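Local coordinates for protein DynF (PDB 6UBL) that is of unknown function but belongs to the dynemicin biosynthesis pathway of Micromonospora chersina and has a beta-barrel fold, which may hold a pathway intermediate, at the interface of chains A and B. Numbering follows the deposited sequence. Chains: chain A/B, DynF.

Contact 1: the interface of chains A and B. Residues chain A 180, 189-191, 194; chain B 11, 80, 82, 113, 115.
A:Tyr194 meets B:Gln113, and A:Gln190 meets B:Tyr82 and B:Arg11, in a mixed patch of a two-fold symmetric homodimer interface; it ties a loop and the start of the following strand of one subunit to strands and loops of the other, although the structure alone does not show that this dimer is the biological one. A:Tyr194 and B:Gln113 come tip to tip, ring and amide planes 60° apart. The amide nitrogen NE2 of B:Gln113 donates to the phenol OH of A:Tyr194 at 2.9 Å, a bent bond (136° at the hydrogen) with the acceptor tilted out of the amide plane. CG of B:Gln113 sits between its own backbone N and carbonyl carbon, and the extended chain beyond carries the amide across to the phenol. At the edge of the A:Tyr194 ring, the O of water 1 lies 2.7 Å from the carboxylate OE1 of B:Glu80. The O of water 1 is also 2.9 Å from the guanidinium NH1 of B:Arg115, so two oppositely charged groups converge on it. The side chain of A:Gln190, poorly ordered, crosses B:Tyr82 at about a right angle; its CG lies 3.7 Å from the phenol carbon CZ of B:Tyr82, and the hydroxyl makes a weak hydrogen bond to OE1. A:Pro191 points its CD at the same phenol tip. B:Arg11 is extended, CG anti to the backbone N (chi1 -171°), which lays its guanidinium flat along the A:Gly189–A:Gln190 peptide, with the backbone N of A:Gln190 over its centre. NH1 of B:Arg11 also rests over one face of the B:Tyr82 ring, near the rim. An alanine here would probably uncover that peptide and leave the A:Gln190 side chain and B:Tyr82 ring less firmly packed. In the fold, A:Gly189 to A:Pro191 lie in the loop before strand 193-205, which A:Tyr194 begins, facing strands 81-94 and 108-115 of chain B.

Contact 2: the interface of chains A and B. Residues chain A 124, 130, 157, 159, 174; chain B 176-177.
B:Tyr176 and B:Arg177, neighbours in a loop of chain B, reach into a polar surface of chain A in this part of the two-fold dimer interface. B:Arg177 grips A:Glu124 end-on: NH1 donates to the carboxylate OE2 at 2.8 Å and NH2 to OE1 at 2.9 Å, both nearly straight. The carboxylate is turned 41° from the guanidinium plane, although both its oxygens lie close to that plane. NH1 also forms a salt bridge with A:Asp159, meeting OD1 at 2.9 Å from above the carboxylate plane, so one nitrogen joins two acids whose charges it would help to balance. The other oxygen of A:Asp159, OD2, takes the phenol OH of B:Tyr176 on its syn lone pair, in a short bond of 2.5 Å, with ring and carboxylate nearly coplanar. CG of B:Tyr176 is anti to the backbone N (chi1 -167°), which lays one face of the ring under the amide of A:Gln174, stacked in nearly parallel planes. A:Thr157 stands on that same side, beyond the CD1–CE1 edge, its methyl CG2 touching CD1 of B:Tyr176 at 3.6 Å. Behind this first shell, strand 154-159 carries both A:Thr157 and A:Asp159, and A:Thr157 fixes the rotation of the stacked amide: NE2 of A:Gln174 donates to the hydroxyl OG1 of A:Thr157 at 2.9 Å, 171° at the hydrogen and within the amide plane.

Contact 1: the interface of chains A and B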
# COMPACT_ATOMS: atom_id res chain seq x y z
N PRO A 180 2.08 -1.38 9.63
CA PRO A 180 1.75 -0.81 10.94
C PRO A 180 0.26 -0.88 11.26
O PRO A 180 -0.60 -0.63 10.41
CB PRO A 180 2.23 0.64 10.84
CG PRO A 180 3.09 0.72 9.61
CD PRO A 180 2.58 -0.36 8.69
N GLY A 189 0.10 8.12 16.92
CA GLY A 189 1.11 7.60 17.81
C GLY A 189 1.95 6.52 17.15
O GLY A 189 1.82 6.22 15.97
N GLN A 190 2.85 5.94 17.94
CA GLN A 190 3.61 4.80 17.44
C GLN A 190 2.65 3.64 17.19
O GLN A 190 1.65 3.48 17.90
CB GLN A 190 4.66 4.35 18.46
CG GLN A 190 5.83 5.29 18.63
CD GLN A 190 7.09 4.59 19.14
OE1 GLN A 190 7.30 3.40 18.88
NE2 GLN A 190 7.93 5.33 19.84
N PRO A 191 2.94 2.80 16.20
CA PRO A 191 2.14 1.59 16.02
C PRO A 191 2.15 0.73 17.28
O PRO A 191 3.13 0.69 18.02
CB PRO A 191 2.83 0.87 14.84
CG PRO A 191 3.47 2.01 14.06
CD PRO A 191 3.94 2.97 15.12
N TYR A 194 2.26 -4.85 14.41
CA TYR A 194 2.46 -4.92 12.98
C TYR A 194 1.87 -6.22 12.46
O TYR A 194 2.10 -7.29 13.04
CB TYR A 194 3.96 -4.84 12.64
CG TYR A 194 4.58 -3.55 13.10
CD1 TYR A 194 5.04 -3.40 14.40
CD2 TYR A 194 4.69 -2.47 12.24
CE1 TYR A 194 5.60 -2.22 14.84
CE2 TYR A 194 5.25 -1.27 12.66
CZ TYR A 194 5.70 -1.16 13.95
OH TYR A 194 6.26 0.03 14.37
N ARG B 11 2.67 8.14 10.25
CA ARG B 11 2.73 8.97 11.44
C ARG B 11 3.29 10.35 11.11
O ARG B 11 4.39 10.45 10.53
CB ARG B 11 3.66 8.33 12.46
CG ARG B 11 3.60 9.00 13.79
CD ARG B 11 4.51 8.33 14.77
NE ARG B 11 4.29 8.86 16.10
CZ ARG B 11 5.13 8.75 17.11
NH1 ARG B 11 6.29 8.12 16.94
NH2 ARG B 11 4.84 9.27 18.29
N GLU B 80 14.53 3.72 17.22
CA GLU B 80 13.61 3.80 16.10
C GLU B 80 13.51 5.25 15.68
O GLU B 80 13.60 6.17 16.51
CB GLU B 80 12.20 3.38 16.49
CG GLU B 80 12.00 1.94 16.82
CD GLU B 80 10.55 1.69 17.12
OE1 GLU B 80 9.73 1.71 16.18
OE2 GLU B 80 10.22 1.52 18.31
N TYR B 82 11.07 7.82 13.10
CA TYR B 82 9.91 8.04 12.25
C TYR B 82 10.23 9.15 11.25
O TYR B 82 10.91 10.12 11.58
CB TYR B 82 8.70 8.38 13.11
CG TYR B 82 8.27 7.18 13.90
CD1 TYR B 82 8.85 6.87 15.12
CD2 TYR B 82 7.31 6.31 13.40
CE1 TYR B 82 8.47 5.75 15.84
CE2 TYR B 82 6.92 5.18 14.10
CZ TYR B 82 7.50 4.91 15.32
OH TYR B 82 7.11 3.78 16.01
N GLN B 113 9.28 4.79 8.49
CA GLN B 113 9.98 4.53 9.74
C GLN B 113 11.22 3.69 9.47
O GLN B 113 11.36 3.05 8.41
CB GLN B 113 9.06 3.90 10.79
CG GLN B 113 8.48 2.51 10.47
CD GLN B 113 7.34 2.16 11.40
OE1 GLN B 113 6.19 2.07 10.99
NE2 GLN B 113 7.66 1.99 12.69
N ARG B 115 13.40 0.87 11.69
CA ARG B 115 13.45 0.07 12.90
C ARG B 115 13.98 -1.32 12.55
O ARG B 115 13.95 -1.76 11.39
CB ARG B 115 12.08 -0.03 13.57
CG ARG B 115 10.99 -0.74 12.76
CD ARG B 115 9.98 -1.35 13.71
NE ARG B 115 10.56 -2.49 14.41
CZ ARG B 115 10.42 -2.74 15.71
NH1 ARG B 115 9.71 -1.92 16.48
NH2 ARG B 115 11.00 -3.81 16.24
O HOH W 1 7.61 0.03 16.41

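Contact 2: the interface of chains A and B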
# COMPACT_ATOMS: atom_id res chain seq x y z
N GLU A 124 -0.28 -18.93 -14.87
CA GLU A 124 -1.71 -18.83 -14.74
C GLU A 124 -2.34 -19.39 -16.00
O GLU A 124 -1.68 -19.58 -17.03
CB GLU A 124 -2.06 -17.35 -14.65
CG GLU A 124 -1.62 -16.71 -13.34
CD GLU A 124 -1.66 -15.20 -13.40
OE1 GLU A 124 -1.08 -14.63 -14.36
OE2 GLU A 124 -2.28 -14.58 -12.51
N ALA A 130 -6.00 -10.81 -12.99
CA ALA A 130 -5.42 -10.51 -11.70
C ALA A 130 -6.39 -9.62 -10.94
O ALA A 130 -6.90 -8.65 -11.49
CB ALA A 130 -4.08 -9.80 -11.87
N THR A 157 -4.50 -9.75 -2.84
CA THR A 157 -4.40 -10.13 -4.23
C THR A 157 -4.86 -11.56 -4.45
O THR A 157 -4.69 -12.42 -3.59
CB THR A 157 -2.97 -9.95 -4.75
OG1 THR A 157 -2.07 -10.75 -3.98
CG2 THR A 157 -2.55 -8.49 -4.67
N ASP A 159 -4.44 -14.14 -7.81
CA ASP A 159 -3.92 -14.38 -9.14
C ASP A 159 -4.67 -15.53 -9.78
O ASP A 159 -5.48 -16.22 -9.13
CB ASP A 159 -2.41 -14.65 -9.06
CG ASP A 159 -1.63 -13.47 -8.47
OD1 ASP A 159 -1.90 -12.32 -8.87
OD2 ASP A 159 -0.78 -13.70 -7.60
N GLN A 174 -0.19 -8.52 0.45
CA GLN A 174 1.13 -8.12 -0.05
C GLN A 174 1.74 -7.16 0.97
O GLN A 174 1.52 -5.94 0.93
CB GLN A 174 1.03 -7.53 -1.44
CG GLN A 174 0.43 -8.52 -2.42
CD GLN A 174 1.26 -9.79 -2.58
OE1 GLN A 174 2.46 -9.81 -2.29
NE2 GLN A 174 0.63 -10.85 -3.05
N TYR B 176 2.99 -4.88 -6.35
CA TYR B 176 2.59 -6.21 -6.78
C TYR B 176 1.81 -6.11 -8.08
O TYR B 176 0.61 -5.79 -8.09
CB TYR B 176 1.73 -6.88 -5.72
CG TYR B 176 1.57 -8.35 -5.96
CD1 TYR B 176 0.44 -8.86 -6.60
CD2 TYR B 176 2.56 -9.25 -5.59
CE1 TYR B 176 0.30 -10.21 -6.82
CE2 TYR B 176 2.43 -10.59 -5.79
CZ TYR B 176 1.30 -11.08 -6.42
OH TYR B 176 1.18 -12.43 -6.63
N ARG B 177 2.52 -6.39 -9.19
CA ARG B 177 1.96 -6.49 -10.54
C ARG B 177 1.58 -5.13 -11.13
O ARG B 177 1.92 -4.86 -12.29
CB ARG B 177 0.81 -7.48 -10.65
CG ARG B 177 1.15 -8.87 -10.13
CD ARG B 177 0.12 -9.91 -10.55
NE ARG B 177 0.46 -10.56 -11.80
CZ ARG B 177 -0.16 -11.62 -12.30
NH1 ARG B 177 -1.21 -12.13 -11.66
NH2 ARG B 177 0.24 -12.15 -13.44

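About 27 Å separates the C-alpha centres of contact 1 and contact 2, which share no residue but belong to one two-fold symmetric interface. In the copies given, chain A brings the loop in contact 1 and chain B in contact 2; the twins reverse this, so each subunit both gives and receives a loop at both kinds of patch. The short stretch from 174 to 180, which includes the start of strand 179-183, supplies residues to both. With both contacts recurring as the chains are exchanged, the dimer is held at well separated patches that would probably limit rocking of one barrel against the other.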